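PDB 5WPW: cocosin 1 acidic chain, which serves as a seed storage protein of coconut, a hexameric 11S globulin that acts as a nutrient reservoir. Local coordinates for residues 60-65 / 282-287; 300-305 / 347-352. The protein carries 2 engineered substitutions. All coordinates share one frame; numbering follows the deposited sequence.

In the fold
Two levels of the 11S globulin fold are sampled here, one between its cupin domains and one within the second. Contact 1 joins strand 61-67 of the N-terminal cupin to the end of helix 281-284 and the start of strand 287-293 in the C-terminal cupin, its centre about 7 Å from the centre of the chain. Contact 2 follows it in series along the chain and pairs strands 298-304 and 348-354, in the other sheet of the C-terminal cupin. The centres of contact 1 and contact 2 lie about 22 Å apart, and the two do not touch. Contact 1 thus joins the two halves of the subunit, whereas contact 2 pairs two strands of one barrel wall, whose outer side meets a neighbouring subunit.

Contact 1 of 2, residues 60-65 / 282-287; sequences PRLVYI and RFIQMS
L62 is the bump on which this junction turns: its forked end fits into the hollow between I284 and M286. With CG anti to the carbonyl carbon (chi1 -66°) and chi2 near 180°, the two methyls go to different walls. CD2 meets the branch methyl CG2 of I284 at 4.0 Å, the two side chains crossing obliquely. CD1 lies 4.0 Å from CB of M286, and it also reaches the backbone, 3.7 Å from O of S287. L62 and M286 run past each other in opposite directions, so the thioether ends not on the leucine tip but at the foot of the strand. There the M286 chain, extended through chi2 and bent at chi3, lays its CE against the main chain, 3.8 Å from P60 O and 3.9 Å from R61 CA. Beside this fit P60 packs its CB on the tip methyl CD1 of I284 at 3.8 Å. Q285, with a positive phi of 60°, is where the chain leaves the helix, and the turn probably helps I284 and M286 to flank L62. The side-chain fit is apolar, main-chain atoms completing it; 272 Å² is buried over both segments, and I363 of strand 357-364 touches L62 and M286 alike. R61 points the other way, against T138 and V118 of its own sheet, while the S287 hydroxyl is hydrogen-bonded to S366 O and A369 N. The strand start of one cupin domain packed on the helix end and following strand of the next is part of the interdomain core of a bicupin 11S globulin.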
# COMPACT_ATOMS: atom_id res chain seq x y z
N PRO A 60 -12.36 13.69 13.06
CA PRO A 60 -12.83 13.84 11.68
C PRO A 60 -14.34 13.77 11.66
O PRO A 60 -14.96 13.20 12.56
CB PRO A 60 -12.19 12.66 10.94
CG PRO A 60 -12.04 11.60 12.01
CD PRO A 60 -11.74 12.36 13.30
N ARG A 61 -14.94 14.39 10.65
CA ARG A 61 -16.40 14.45 10.56
C ARG A 61 -16.90 14.36 9.13
O ARG A 61 -16.18 14.62 8.17
CB ARG A 61 -16.92 15.75 11.21
CG ARG A 61 -16.99 16.90 10.28
CD ARG A 61 -17.26 18.18 11.04
NE ARG A 61 -16.01 18.75 11.51
CZ ARG A 61 -15.90 19.98 12.00
NH1 ARG A 61 -16.97 20.76 12.06
NH2 ARG A 61 -14.72 20.42 12.39
N LEU A 62 -18.18 13.95 8.99
CA LEU A 62 -18.94 14.07 7.77
C LEU A 62 -20.12 14.98 8.07
O LEU A 62 -20.75 14.83 9.12
CB LEU A 62 -19.49 12.73 7.27
CG LEU A 62 -18.49 11.68 6.81
CD1 LEU A 62 -19.25 10.58 6.08
CD2 LEU A 62 -17.43 12.31 5.93
N VAL A 63 -20.33 15.97 7.19
CA VAL A 63 -21.47 16.88 7.27
C VAL A 63 -22.43 16.54 6.13
O VAL A 63 -22.00 16.42 4.98
CB VAL A 63 -21.02 18.35 7.16
CG1 VAL A 63 -22.22 19.28 7.35
CG2 VAL A 63 -19.91 18.63 8.17
N TYR A 64 -23.71 16.37 6.44
CA TYR A 64 -24.71 16.21 5.40
C TYR A 64 -25.57 17.47 5.33
O TYR A 64 -26.14 17.87 6.34
CB TYR A 64 -25.62 15.00 5.64
CG TYR A 64 -26.67 14.81 4.55
CD1 TYR A 64 -26.31 14.40 3.26
CD2 TYR A 64 -28.01 15.05 4.81
CE1 TYR A 64 -27.28 14.23 2.26
CE2 TYR A 64 -28.97 14.89 3.82
CZ TYR A 64 -28.60 14.49 2.56
OH TYR A 64 -29.56 14.33 1.59
N ILE A 65 -25.66 18.07 4.14
CA ILE A 65 -26.49 19.26 3.91
C ILE A 65 -27.92 18.78 3.67
O ILE A 65 -28.26 18.32 2.58
CB ILE A 65 -25.98 20.11 2.75
CG1 ILE A 65 -24.49 20.44 2.90
CG2 ILE A 65 -26.80 21.45 2.63
CD1 ILE A 65 -24.18 21.11 4.14
N ARG A 282 -11.01 7.41 2.85
CA ARG A 282 -10.11 6.36 3.31
C ARG A 282 -9.23 6.80 4.47
O ARG A 282 -8.67 5.95 5.17
CB ARG A 282 -9.23 5.85 2.15
CG ARG A 282 -8.08 6.78 1.74
CD ARG A 282 -7.49 6.35 0.39
NE ARG A 282 -6.80 7.45 -0.27
CZ ARG A 282 -5.54 7.41 -0.71
NH1 ARG A 282 -4.81 6.31 -0.56
NH2 ARG A 282 -5.01 8.48 -1.30
N PHE A 283 -9.07 8.12 4.66
CA PHE A 283 -8.43 8.68 5.84
C PHE A 283 -9.45 9.08 6.91
O PHE A 283 -9.18 8.89 8.10
CB PHE A 283 -7.59 9.90 5.42
CG PHE A 283 -6.73 9.63 4.21
CD1 PHE A 283 -5.65 8.78 4.30
CD2 PHE A 283 -7.04 10.19 2.99
CE1 PHE A 283 -4.86 8.51 3.18
CE2 PHE A 283 -6.25 9.94 1.87
CZ PHE A 283 -5.16 9.09 1.97
N ILE A 284 -10.61 9.59 6.50
CA ILE A 284 -11.68 9.91 7.44
C ILE A 284 -12.22 8.64 8.10
O ILE A 284 -12.66 8.66 9.26
CB ILE A 284 -12.81 10.69 6.71
CG1 ILE A 284 -12.33 12.04 6.15
CG2 ILE A 284 -14.05 10.86 7.59
CD1 ILE A 284 -12.10 13.17 7.16
N GLN A 285 -12.18 7.53 7.37
CA GLN A 285 -12.68 6.22 7.82
C GLN A 285 -14.17 6.27 8.17
O GLN A 285 -14.63 5.72 9.17
CB GLN A 285 -11.87 5.68 9.01
CG GLN A 285 -10.55 5.04 8.59
CD GLN A 285 -9.79 4.46 9.79
OE1 GLN A 285 -8.91 5.11 10.35
NE2 GLN A 285 -10.14 3.25 10.18
N MET A 286 -14.94 6.90 7.29
CA MET A 286 -16.38 6.96 7.44
C MET A 286 -17.01 6.90 6.06
O MET A 286 -16.38 7.23 5.05
CB MET A 286 -16.86 8.23 8.18
CG MET A 286 -16.99 8.00 9.72
SD MET A 286 -17.67 9.41 10.63
CE MET A 286 -16.34 10.53 10.25
N SER A 287 -18.25 6.41 6.02
CA SER A 287 -19.00 6.23 4.78
C SER A 287 -20.37 6.86 5.00
O SER A 287 -20.77 7.16 6.13
CB SER A 287 -19.13 4.74 4.43
OG SER A 287 -17.87 4.08 4.44

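Contact 2 of 2, residues 300-305 / 347-352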
# COMPACT_ATOMS: atom_id res chain seq x y z
N SER A 300 -34.61 -4.55 2.74
CA SER A 300 -34.39 -5.94 3.13
C SER A 300 -33.73 -6.02 4.50
O SER A 300 -32.85 -5.19 4.81
CB SER A 300 -33.51 -6.62 2.07
OG SER A 300 -33.37 -8.02 2.29
N PRO A 301 -34.13 -6.96 5.35
CA PRO A 301 -33.40 -7.20 6.60
C PRO A 301 -31.92 -7.40 6.34
O PRO A 301 -31.52 -8.09 5.40
CB PRO A 301 -34.05 -8.48 7.16
CG PRO A 301 -35.39 -8.51 6.55
CD PRO A 301 -35.28 -7.87 5.20
N HIS A 302 -31.10 -6.73 7.14
CA HIS A 302 -29.66 -6.75 6.92
C HIS A 302 -28.97 -6.47 8.24
O HIS A 302 -29.58 -5.97 9.20
CB HIS A 302 -29.21 -5.72 5.86
CG HIS A 302 -29.54 -4.30 6.21
ND1 HIS A 302 -30.81 -3.78 6.08
CD2 HIS A 302 -28.76 -3.28 6.67
CE1 HIS A 302 -30.81 -2.51 6.47
NE2 HIS A 302 -29.58 -2.19 6.82
N TRP A 303 -27.68 -6.81 8.30
CA TRP A 303 -26.84 -6.29 9.35
C TRP A 303 -25.63 -5.57 8.77
O TRP A 303 -25.18 -5.86 7.65
CB TRP A 303 -26.41 -7.40 10.32
CG TRP A 303 -25.45 -8.41 9.79
CD1 TRP A 303 -24.06 -8.34 9.82
CD2 TRP A 303 -25.78 -9.65 9.20
NE1 TRP A 303 -23.54 -9.48 9.26
CE2 TRP A 303 -24.57 -10.31 8.88
CE3 TRP A 303 -27.00 -10.28 8.90
CZ2 TRP A 303 -24.54 -11.57 8.27
CZ3 TRP A 303 -26.97 -11.54 8.32
CH2 TRP A 303 -25.74 -12.16 7.99
N ASN A 304 -25.12 -4.58 9.52
CA ASN A 304 -23.90 -3.90 9.14
C ASN A 304 -22.72 -4.76 9.55
O ASN A 304 -22.60 -5.15 10.71
CB ASN A 304 -23.80 -2.54 9.82
CG ASN A 304 -24.77 -1.55 9.24
OD1 ASN A 304 -24.55 -1.03 8.15
ND2 ASN A 304 -25.87 -1.32 9.94
N ILE A 305 -21.83 -5.01 8.59
CA ILE A 305 -20.75 -5.96 8.79
C ILE A 305 -19.62 -5.33 9.58
O ILE A 305 -19.14 -5.91 10.57
CB ILE A 305 -20.24 -6.49 7.45
CG1 ILE A 305 -21.26 -7.47 6.84
CG2 ILE A 305 -18.90 -7.17 7.62
CD1 ILE A 305 -20.95 -7.80 5.42
N PHE A 347 -25.90 -5.73 14.43
CA PHE A 347 -27.34 -5.82 14.74
C PHE A 347 -28.13 -5.92 13.45
O PHE A 347 -27.83 -5.26 12.46
CB PHE A 347 -27.82 -4.61 15.53
CG PHE A 347 -27.48 -4.66 16.99
CD1 PHE A 347 -26.27 -5.20 17.42
CD2 PHE A 347 -28.36 -4.15 17.94
CE1 PHE A 347 -25.94 -5.25 18.76
CE2 PHE A 347 -28.02 -4.17 19.30
CZ PHE A 347 -26.81 -4.72 19.71
N ALA A 348 -29.17 -6.76 13.45
CA ALA A 348 -29.98 -6.94 12.25
C ALA A 348 -31.09 -5.91 12.27
O ALA A 348 -31.67 -5.63 13.31
CB ALA A 348 -30.56 -8.36 12.19
N MET A 349 -31.38 -5.34 11.11
CA MET A 349 -32.40 -4.31 11.07
C MET A 349 -33.21 -4.37 9.78
O MET A 349 -32.76 -4.86 8.74
CB MET A 349 -31.80 -2.93 11.24
CG MET A 349 -31.17 -2.37 10.01
SD MET A 349 -31.52 -0.61 10.15
CE MET A 349 -30.51 0.03 8.83
N LEU A 350 -34.39 -3.78 9.87
CA LEU A 350 -35.45 -3.86 8.88
C LEU A 350 -36.19 -2.53 8.91
O LEU A 350 -36.43 -1.99 9.99
CB LEU A 350 -36.37 -5.04 9.25
CG LEU A 350 -37.69 -5.37 8.60
CD1 LEU A 350 -37.95 -6.86 8.81
CD2 LEU A 350 -38.80 -4.52 9.19
N GLU A 351 -36.51 -1.99 7.73
CA GLU A 351 -37.24 -0.72 7.63
C GLU A 351 -38.37 -0.82 6.61
O GLU A 351 -38.20 -1.40 5.53
CB GLU A 351 -36.32 0.42 7.22
CG GLU A 351 -35.30 0.77 8.27
CD GLU A 351 -34.03 1.30 7.67
OE1 GLU A 351 -33.95 1.39 6.42
OE2 GLU A 351 -33.12 1.63 8.44
N ARG A 352 -39.51 -0.20 6.93
CA ARG A 352 -40.64 -0.13 6.02
C ARG A 352 -41.21 1.28 6.04
O ARG A 352 -41.56 1.80 7.10
CB ARG A 352 -41.72 -1.15 6.39
CG ARG A 352 -42.77 -1.31 5.32
CD ARG A 352 -44.16 -1.27 5.92
NE ARG A 352 -44.60 -2.58 6.38
CZ ARG A 352 -45.08 -3.52 5.57
NH1 ARG A 352 -45.19 -3.29 4.26
NH2 ARG A 352 -45.46 -4.70 6.06
O HOH W 1 -25.95 -3.46 12.01
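H302 and M349 face each other as a hydrogen-bonded antiparallel pair, and their side chains lie alongside each other on one face of the sheet. Two backbone bonds set the register: H302 N to M349 O at 3.0 Å, and the shorter M349 N to H302 O at 2.7 Å. Both side chains adopt the crowded first torsion, CG between the backbone N and the carbonyl carbon (chi1 60° for H302, 79° for M349). M349 CG therefore sits over the imidazole face, 3.9 Å from the ring centroid, as a CH-pi contact. After a bend at chi2 (145°), its CE comes tightly up to H302 NE2, at 3.1 Å. The ring's rotation is fixed from its edge, where ND1 donates in plane to S300 O at 2.8 Å. M311 of strand 309-314 also touches M349, consistent with this pair facing the inside of the barrel. W303 leaves by the other face, its NE1 hydrogen-bonded to G121 O of a neighbouring subunit. Where the strands part, a water accepts from N304 N and ND2 and donates to F347 O at 2.6 Å, spanning the 4.1 Å between N304 N and F347 O. Chemically, the ND1 bond requires a proton on that nitrogen, while the apolar methyl beside NE2 would probably disfavour a second; the E351 carboxylate, its OE2 5.5 Å from H302 NE2, could partly offset this.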